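Local coordinates for protein 2'-deoxycytidine 5'-triphosphate deaminase (Agrobacterium tumefaciens, PDB 2R9Q) that probably catalyses the hydrolytic deamination of dCTP to dUTP and ammonia, a step that feeds dUMP and thymidylate synthesis, at residues 173-178 / 337-342; 277-282 / 295-300; 10-15 / 167-172. All blocks are in the same frame, centred on the assembly; numbering follows the deposited sequence.

How the contacts relate
Strand 11-12, close to the N terminus, pairs with the end of strand 162-170, so contact 3 closes the loop of the N-terminal dUTPase-like half. The chain then runs directly into 173-178, where contact 1 opens; it closes only at 337-342, the end of the last strand of the C-terminal half. Contact 2, a short antiparallel pairing of 277-282 with 295-300, falls wholly within that second span, while contact 3 precedes both others in series. Side chains stitch the halves together: Arg169 of contact 3 forms a salt bridge with Glu338 of contact 1, and Arg167 reaches backbone carbonyls of Ala277 and Phe297 in contact 2.

Contact 1: 173-178 / 337-342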
loop_
_atom_site.group_PDB
_atom_site.type_symbol
_atom_site.label_atom_id
_atom_site.label_comp_id
_atom_site.label_asym_id
_atom_site.label_seq_id
_atom_site.Cartn_x
_atom_site.Cartn_y
_atom_site.Cartn_z
ATOM N N ALA B 173 32.708 25.607 -10.687
ATOM C CA ALA B 173 34.066 25.124 -10.946
ATOM C C ALA B 173 34.178 23.607 -10.883
ATOM O O ALA B 173 35.005 23.065 -10.138
ATOM C CB ALA B 173 35.044 25.763 -9.976
ATOM N N LEU B 174 33.339 22.941 -11.679
ATOM C CA LEU B 174 33.382 21.500 -11.847
ATOM C C LEU B 174 34.622 21.077 -12.611
ATOM O O LEU B 174 35.127 21.796 -13.470
ATOM C CB LEU B 174 32.173 20.987 -12.631
ATOM C CG LEU B 174 30.767 20.858 -12.028
ATOM C CD1 LEU B 174 30.769 20.988 -10.501
ATOM C CD2 LEU B 174 29.799 21.828 -12.711
ATOM N N LEU B 175 35.081 19.875 -12.306
ATOM C CA LEU B 175 36.168 19.253 -13.039
ATOM C C LEU B 175 35.614 18.468 -14.220
ATOM O O LEU B 175 34.577 17.824 -14.103
ATOM C CB LEU B 175 36.958 18.332 -12.112
ATOM C CG LEU B 175 37.902 19.040 -11.139
ATOM C CD1 LEU B 175 37.150 20.013 -10.249
ATOM C CD2 LEU B 175 38.655 17.983 -10.337
ATOM N N ASN B 176 36.304 18.542 -15.360
ATOM C CA ASN B 176 36.009 17.681 -16.516
ATOM C C ASN B 176 36.816 16.361 -16.425
ATOM O O ASN B 176 37.543 16.144 -15.443
ATOM C CB ASN B 176 36.220 18.430 -17.853
ATOM C CG ASN B 176 37.692 18.852 -18.113
ATOM O OD1 ASN B 176 38.531 18.936 -17.207
ATOM N ND2 ASN B 176 37.984 19.139 -19.375
ATOM N N GLU B 177 36.666 15.478 -17.414
ATOM C CA GLU B 177 37.343 14.186 -17.378
ATOM C C GLU B 177 38.830 14.277 -17.032
ATOM O O GLU B 177 39.304 13.588 -16.131
ATOM C CB GLU B 177 37.174 13.444 -18.699
ATOM C CG GLU B 177 35.983 12.488 -18.737
ATOM C CD GLU B 177 36.330 11.128 -19.388
ATOM O OE1 GLU B 177 37.286 10.438 -18.890
ATOM O OE2 GLU B 177 35.635 10.756 -20.384
ATOM N N SER B 178 39.549 15.139 -17.737
ATOM C CA SER B 178 41.012 15.224 -17.646
ATOM C C SER B 178 41.497 15.670 -16.284
ATOM O O SER B 178 42.465 15.128 -15.751
ATOM C CB SER B 178 41.551 16.202 -18.697
ATOM O OG SER B 178 40.830 16.058 -19.902
ATOM N N TYR B 337 33.140 16.158 -8.880
ATOM C CA TYR B 337 34.093 16.961 -8.129
ATOM C C TYR B 337 33.999 18.444 -8.523
ATOM O O TYR B 337 33.704 18.786 -9.662
ATOM C CB TYR B 337 35.518 16.436 -8.325
ATOM C CG TYR B 337 35.788 15.125 -7.623
ATOM C CD1 TYR B 337 36.408 15.090 -6.392
ATOM C CD2 TYR B 337 35.413 13.912 -8.194
ATOM C CE1 TYR B 337 36.635 13.898 -5.738
ATOM C CE2 TYR B 337 35.645 12.704 -7.537
ATOM C CZ TYR B 337 36.266 12.701 -6.314
ATOM O OH TYR B 337 36.517 11.502 -5.658
ATOM N N GLU B 338 34.251 19.305 -7.549
ATOM C CA GLU B 338 34.207 20.731 -7.726
ATOM C C GLU B 338 35.327 21.353 -6.872
ATOM O O GLU B 338 35.620 20.872 -5.765
ATOM C CB GLU B 338 32.819 21.231 -7.313
ATOM C CG GLU B 338 32.482 22.648 -7.725
ATOM C CD GLU B 338 31.084 23.105 -7.310
ATOM O OE1 GLU B 338 30.249 22.259 -6.865
ATOM O OE2 GLU B 338 30.828 24.327 -7.440
ATOM N N HIS B 339 35.968 22.396 -7.412
ATOM C CA HIS B 339 37.022 23.134 -6.709
ATOM C C HIS B 339 36.507 23.907 -5.505
ATOM O O HIS B 339 35.487 24.585 -5.562
ATOM C CB HIS B 339 37.714 24.168 -7.607
ATOM C CG HIS B 339 38.593 23.583 -8.661
ATOM N ND1 HIS B 339 39.910 23.249 -8.431
ATOM C CD2 HIS B 339 38.355 23.310 -9.965
ATOM C CE1 HIS B 339 40.431 22.757 -9.541
ATOM N NE2 HIS B 339 39.508 22.783 -10.487
ATOM N N MET B 340 37.260 23.835 -4.423
ATOM C CA MET B 340 37.084 24.748 -3.325
ATOM C C MET B 340 37.686 26.097 -3.704
ATOM O O MET B 340 38.634 26.155 -4.486
ATOM C CB MET B 340 37.760 24.186 -2.098
ATOM C CG MET B 340 37.137 22.899 -1.593
ATOM S SD MET B 340 35.424 22.998 -1.081
ATOM C CE MET B 340 35.529 23.911 0.457
ATOM N N LEU B 341 37.091 27.168 -3.186
ATOM C CA LEU B 341 37.648 28.516 -3.275
ATOM C C LEU B 341 38.920 28.652 -2.433
ATOM O O LEU B 341 39.881 29.256 -2.881
ATOM C CB LEU B 341 36.637 29.569 -2.802
ATOM C CG LEU B 341 35.689 30.222 -3.800
ATOM C CD1 LEU B 341 34.866 31.287 -3.074
ATOM C CD2 LEU B 341 36.455 30.804 -4.978
ATOM N N GLU B 342 38.894 28.126 -1.208
ATOM C CA GLU B 342 40.081 27.993 -0.361
ATOM C C GLU B 342 39.993 26.668 0.411
ATOM O O GLU B 342 38.978 25.966 0.342
ATOM C CB GLU B 342 40.204 29.180 0.609
HETATM O O HOH W 1 31.787 26.900 -7.942
HETATM O O HOH W 2 33.340 15.325 -12.090
#
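Ala173 and Leu175 grip the end of strand 337-339 through two backbone hydrogen bonds, one on each side of the single bridge between Leu174 and Glu338. The N-H of His339 meets Ala173 O at 3.0 Å and nearly straight (172°), while Leu175 N reaches Tyr337 O at 3.2 Å. The tight part lies around Leu175. Its CD1 sits 3.5 Å from CD2 of the His339 imidazole, the two side chains crossing at about a right angle, and its other methyl, CD2, lies 4.0 Å from Tyr337 CB; a branched leucine can thus serve two neighbours at once. The small methyl of Ala173 fits against His339, CB to CB 3.9 Å. Leu174 starts out away from the strand, yet its CD1 comes back to lie 3.7 Å from Glu338 CG, touching the apolar part of an extended chain whose CG is anti to the backbone N (chi1 -167°). Beyond it, Glu338 OE2 takes both a salt bridge from Arg169 NE and a water that links it to Ala173 N. Looser is the side of Leu175 O, which a water links weakly to Tyr337 N, and exposed Asn176 leads into helix 177-186. That helix supplies Glu179 to His339 NE2, while strand 275-281 pairs alongside, bonding Glu338 through Ala276, and Ile12 of strand 11-12 bonds the backbone of His339.

Contact 2: 277-282 / 295-300; sequences AEMTPF and GFFDPG
The Phe296 ring has the carboxylate carbon of Glu278 approaching it obliquely and the carbonyl oxygen of Ala277 at its edge; the Phe297 ring is met obliquely by Ala277 CB and Met279 CG. Glu278 and Phe296 form a non-hydrogen-bonded antiparallel pair and run side by side, with Glu278 CD 3.6 Å from Phe296 CE1 and the carboxylate and ring planes 57° apart. Extended from a CG anti to the backbone N (chi1 -169°), the glutamate suits this place because its CG and carboxylate lie beside Phe296 while OE2 bonds Asn111 ND2. On the other face Met279, a flexible chain bent at chi2 and chi3, lays CG 3.6 Å from Phe297 CE2, and the compact Ala277 packs CB to CB against Phe297 at 3.8 Å. Phe297 N bonds Ala277 O at 2.9 Å, and Ala277 N returns a longer bond to Phe297 O. Met279 N adds a third, to Gly295 O, almost straight at 173°. Strand 296-297 is the outermost of its sheet within this chain, with 275-281 between it and 331-339. Phe296 projects onto strands 106-112 and 162-170 of the N-terminal half, whereas Phe297 also touches Leu335 of strand 331-339.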
loop_
_atom_site.group_PDB
_atom_site.type_symbol
_atom_site.label_atom_id
_atom_site.label_comp_id
_atom_site.label_asym_id
_atom_site.label_seq_id
_atom_site.Cartn_x
_atom_site.Cartn_y
_atom_site.Cartn_z
ATOM N N ALA B 277 32.852 17.238 -3.294
ATOM C CA ALA B 277 32.082 16.405 -4.229
ATOM C C ALA B 277 30.557 16.409 -3.959
ATOM O O ALA B 277 30.068 16.861 -2.921
ATOM C CB ALA B 277 32.619 14.978 -4.246
ATOM N N GLU B 278 29.826 15.902 -4.942
ATOM C CA GLU B 278 28.412 15.688 -4.848
ATOM C C GLU B 278 28.087 14.381 -5.547
ATOM O O GLU B 278 28.583 14.107 -6.636
ATOM C CB GLU B 278 27.647 16.851 -5.462
ATOM C CG GLU B 278 26.158 16.858 -5.189
ATOM C CD GLU B 278 25.469 18.147 -5.651
ATOM O OE1 GLU B 278 26.113 19.069 -6.205
ATOM O OE2 GLU B 278 24.261 18.259 -5.447
ATOM N N MET B 279 27.271 13.573 -4.875
ATOM C CA MET B 279 26.815 12.297 -5.381
ATOM C C MET B 279 25.658 12.587 -6.339
ATOM O O MET B 279 24.810 13.412 -6.031
ATOM C CB MET B 279 26.338 11.434 -4.197
ATOM C CG MET B 279 26.932 10.029 -4.120
ATOM S SD MET B 279 26.309 8.927 -5.389
ATOM C CE MET B 279 27.660 8.951 -6.551
ATOM N N THR B 280 25.652 11.942 -7.501
ATOM C CA THR B 280 24.559 12.085 -8.472
ATOM C C THR B 280 24.009 10.702 -8.891
ATOM O O THR B 280 24.745 9.729 -8.889
ATOM C CB THR B 280 24.998 12.869 -9.741
ATOM O OG1 THR B 280 26.102 12.194 -10.366
ATOM C CG2 THR B 280 25.407 14.296 -9.388
ATOM N N PRO B 281 22.696 10.614 -9.190
ATOM C CA PRO B 281 22.138 9.446 -9.856
ATOM C C PRO B 281 22.748 9.146 -11.221
ATOM O O PRO B 281 23.068 10.068 -11.975
ATOM C CB PRO B 281 20.660 9.804 -10.009
ATOM C CG PRO B 281 20.399 10.763 -8.927
ATOM C CD PRO B 281 21.633 11.572 -8.831
ATOM N N PHE B 282 22.884 7.847 -11.501
ATOM C CA PHE B 282 23.297 7.324 -12.815
ATOM C C PHE B 282 22.110 7.353 -13.788
ATOM O O PHE B 282 21.224 6.483 -13.759
ATOM C CB PHE B 282 23.864 5.904 -12.655
ATOM C CG PHE B 282 24.438 5.318 -13.915
ATOM C CD1 PHE B 282 25.395 6.010 -14.655
ATOM C CD2 PHE B 282 24.038 4.056 -14.349
ATOM C CE1 PHE B 282 25.932 5.456 -15.840
ATOM C CE2 PHE B 282 24.577 3.490 -15.519
ATOM C CZ PHE B 282 25.524 4.191 -16.268
ATOM N N GLY B 295 23.956 13.363 -1.766
ATOM C CA GLY B 295 24.330 14.508 -0.984
ATOM C C GLY B 295 25.710 15.033 -1.257
ATOM O O GLY B 295 26.390 14.682 -2.243
ATOM N N PHE B 296 26.100 15.914 -0.353
ATOM C CA PHE B 296 27.401 16.554 -0.403
ATOM C C PHE B 296 28.451 15.675 0.289
ATOM O O PHE B 296 28.171 15.049 1.270
ATOM C CB PHE B 296 27.317 17.937 0.241
ATOM C CG PHE B 296 26.468 18.911 -0.517
ATOM C CD1 PHE B 296 26.590 19.050 -1.903
ATOM C CD2 PHE B 296 25.557 19.722 0.153
ATOM C CE1 PHE B 296 25.825 19.993 -2.587
ATOM C CE2 PHE B 296 24.785 20.644 -0.525
ATOM C CZ PHE B 296 24.915 20.776 -1.898
ATOM N N PHE B 297 29.629 15.603 -0.318
ATOM C CA PHE B 297 30.837 15.054 0.278
ATOM C C PHE B 297 31.748 16.215 0.637
ATOM O O PHE B 297 31.931 17.131 -0.153
ATOM C CB PHE B 297 31.534 14.127 -0.719
ATOM C CG PHE B 297 30.876 12.809 -0.856
ATOM C CD1 PHE B 297 31.502 11.666 -0.425
ATOM C CD2 PHE B 297 29.595 12.704 -1.388
ATOM C CE1 PHE B 297 30.866 10.435 -0.553
ATOM C CE2 PHE B 297 28.971 11.501 -1.496
ATOM C CZ PHE B 297 29.606 10.364 -1.095
ATOM N N ASP B 298 32.309 16.175 1.832
ATOM C CA ASP B 298 33.211 17.237 2.290
ATOM C C ASP B 298 34.656 16.982 1.893
ATOM O O ASP B 298 35.073 15.840 1.811
ATOM C CB ASP B 298 33.163 17.392 3.820
ATOM C CG ASP B 298 31.965 18.204 4.310
ATOM O OD1 ASP B 298 31.689 19.323 3.756
ATOM O OD2 ASP B 298 31.328 17.706 5.279
ATOM N N PRO B 299 35.426 18.065 1.691
ATOM C CA PRO B 299 36.882 17.959 1.607
ATOM C C PRO B 299 37.407 17.140 2.752
ATOM O O PRO B 299 36.991 17.351 3.884
ATOM C CB PRO B 299 37.363 19.413 1.739
ATOM C CG PRO B 299 36.223 20.251 1.403
ATOM C CD PRO B 299 34.970 19.455 1.525
ATOM N N GLY B 300 38.285 16.201 2.452
ATOM C CA GLY B 300 38.830 15.300 3.476
ATOM C C GLY B 300 38.082 13.981 3.648
ATOM O O GLY B 300 38.511 13.138 4.435
#

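Contact 3: 10-15 / 167-172; sequences TGILAD and RFRIGH
An antiparallel pairing of the short strand 11-12 with the end of strand 162-170 fastens the N-terminal segment to a sheet of the dUTPase-like N-terminal half. Gly11 and Ile170 form the hydrogen-bonded pair: Ile170 N to Gly11 O and Gly11 N to Ile170 O are both 2.8 Å, although the second is markedly bent (132° at the hydrogen). Glycine suits this position because its positive phi of 157° would press a CB against the preceding carbonyl. Leu13 N continues the pairing to Phe168 O at 2.9 Å, and a water joins Leu13 O to Phe168 N. Side chains pack along both sides. Ile12 crosses the aliphatic part of Arg167, CG2 touching Arg167 CG at 3.5 Å and CD1 lying 3.7 Å from Arg167 CD; the branched isoleucine covers these methylenes while the guanidinium goes on to the carbonyls of Ala41, Ala277 and Phe297. Leu13 CD1 lies against the Phe168 peptide and also meets Phe168 CB at 3.9 Å and Ile170 CD1 at 4.2 Å. Arg169 NH1 bonds Ser109 OG, a second hold beside its salt bridge. Strand 162-170 pairs with 11-12, 42-46 and 106-112, the last bonding to its backbone through Ser107 and Ser109, while Ile12 also bonds to Leu341, just past the end of strand 331-339.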
loop_
_atom_site.group_PDB
_atom_site.type_symbol
_atom_site.label_atom_id
_atom_site.label_comp_id
_atom_site.label_asym_id
_atom_site.label_seq_id
_atom_site.Cartn_x
_atom_site.Cartn_y
_atom_site.Cartn_z
ATOM N N THR B 10 36.753 31.299 -8.685
ATOM C CA THR B 10 35.501 30.537 -8.727
ATOM C C THR B 10 35.620 29.232 -7.929
ATOM O O THR B 10 36.644 28.562 -7.980
ATOM C CB THR B 10 35.047 30.181 -10.153
ATOM O OG1 THR B 10 36.032 29.351 -10.773
ATOM C CG2 THR B 10 34.761 31.429 -10.999
ATOM N N GLY B 11 34.571 28.892 -7.185
ATOM C CA GLY B 11 34.486 27.599 -6.485
ATOM C C GLY B 11 33.532 27.611 -5.305
ATOM O O GLY B 11 32.725 28.509 -5.170
ATOM N N ILE B 12 33.662 26.612 -4.442
ATOM C CA ILE B 12 32.826 26.473 -3.258
ATOM C C ILE B 12 33.453 27.228 -2.080
ATOM O O ILE B 12 34.652 27.166 -1.872
ATOM C CB ILE B 12 32.564 24.960 -2.904
ATOM C CG1 ILE B 12 31.775 24.302 -4.038
ATOM C CG2 ILE B 12 31.778 24.815 -1.621
ATOM C CD1 ILE B 12 31.999 22.823 -4.187
ATOM N N LEU B 13 32.621 27.948 -1.335
ATOM C CA LEU B 13 33.040 28.583 -0.092
ATOM C C LEU B 13 33.320 27.549 1.008
ATOM O O LEU B 13 32.472 26.709 1.342
ATOM C CB LEU B 13 32.002 29.626 0.396
ATOM C CG LEU B 13 31.852 30.956 -0.383
ATOM C CD1 LEU B 13 31.251 30.779 -1.783
ATOM C CD2 LEU B 13 31.004 31.922 0.441
ATOM N N ALA B 14 34.527 27.624 1.562
ATOM C CA ALA B 14 34.892 26.828 2.722
ATOM C C ALA B 14 34.226 27.409 3.984
ATOM O O ALA B 14 33.673 28.499 3.953
ATOM C CB ALA B 14 36.435 26.745 2.862
ATOM N N ASP B 15 34.256 26.656 5.076
ATOM C CA ASP B 15 33.737 27.128 6.370
ATOM C C ASP B 15 34.207 28.533 6.861
ATOM O O ASP B 15 33.453 29.238 7.546
ATOM C CB ASP B 15 33.989 26.076 7.470
ATOM C CG ASP B 15 35.374 25.478 7.424
ATOM O OD1 ASP B 15 36.239 26.033 6.726
ATOM O OD2 ASP B 15 35.594 24.443 8.084
ATOM N N ARG B 167 25.289 24.497 0.396
ATOM C CA ARG B 167 26.644 24.758 -0.099
ATOM C C ARG B 167 26.635 26.032 -0.943
ATOM O O ARG B 167 25.810 26.186 -1.830
ATOM C CB ARG B 167 27.117 23.567 -0.928
ATOM C CG ARG B 167 28.446 23.722 -1.655
ATOM C CD ARG B 167 28.945 22.373 -2.142
ATOM N NE ARG B 167 29.398 21.490 -1.049
ATOM C CZ ARG B 167 29.899 20.273 -1.222
ATOM N NH1 ARG B 167 29.992 19.759 -2.427
ATOM N NH2 ARG B 167 30.298 19.557 -0.181
ATOM N N PHE B 168 27.549 26.943 -0.643
ATOM C CA PHE B 168 27.679 28.227 -1.364
ATOM C C PHE B 168 28.810 28.186 -2.361
ATOM O O PHE B 168 29.829 27.555 -2.115
ATOM C CB PHE B 168 27.915 29.382 -0.393
ATOM C CG PHE B 168 26.902 29.467 0.698
ATOM C CD1 PHE B 168 25.782 30.242 0.552
ATOM C CD2 PHE B 168 27.075 28.761 1.877
ATOM C CE1 PHE B 168 24.845 30.301 1.533
ATOM C CE2 PHE B 168 26.149 28.830 2.870
ATOM C CZ PHE B 168 25.032 29.600 2.701
ATOM N N ARG B 169 28.623 28.866 -3.492
ATOM C CA ARG B 169 29.634 28.900 -4.550
ATOM C C ARG B 169 29.674 30.189 -5.405
ATOM O O ARG B 169 28.677 30.905 -5.528
ATOM C CB ARG B 169 29.436 27.686 -5.451
ATOM C CG ARG B 169 28.089 27.637 -6.120
ATOM C CD ARG B 169 28.000 26.507 -7.109
ATOM N NE ARG B 169 28.261 25.185 -6.545
ATOM C CZ ARG B 169 27.420 24.502 -5.767
ATOM N NH1 ARG B 169 26.261 25.013 -5.369
ATOM N NH2 ARG B 169 27.765 23.298 -5.355
ATOM N N ILE B 170 30.840 30.484 -5.977
ATOM C CA ILE B 170 30.959 31.514 -7.025
ATOM C C ILE B 170 31.321 30.811 -8.323
ATOM O O ILE B 170 32.330 30.149 -8.411
ATOM C CB ILE B 170 31.960 32.635 -6.665
ATOM C CG1 ILE B 170 31.523 33.314 -5.346
ATOM C CG2 ILE B 170 32.034 33.692 -7.804
ATOM C CD1 ILE B 170 32.648 33.721 -4.427
ATOM N N GLY B 171 30.435 30.934 -9.310
ATOM C CA GLY B 171 30.491 30.138 -10.533
ATOM C C GLY B 171 30.215 28.659 -10.301
ATOM O O GLY B 171 29.599 28.261 -9.316
ATOM N N HIS B 172 30.688 27.844 -11.232
ATOM C CA HIS B 172 30.489 26.416 -11.183
ATOM C C HIS B 172 31.770 25.735 -11.624
ATOM O O HIS B 172 31.878 25.304 -12.755
ATOM C CB HIS B 172 29.298 26.046 -12.071
ATOM C CG HIS B 172 28.552 24.831 -11.619
ATOM N ND1 HIS B 172 27.772 24.082 -12.476
ATOM C CD2 HIS B 172 28.476 24.225 -10.410
ATOM C CE1 HIS B 172 27.234 23.078 -11.808
ATOM N NE2 HIS B 172 27.645 23.141 -10.552
HETATM O O HOH W 3 29.576 26.095 0.993
#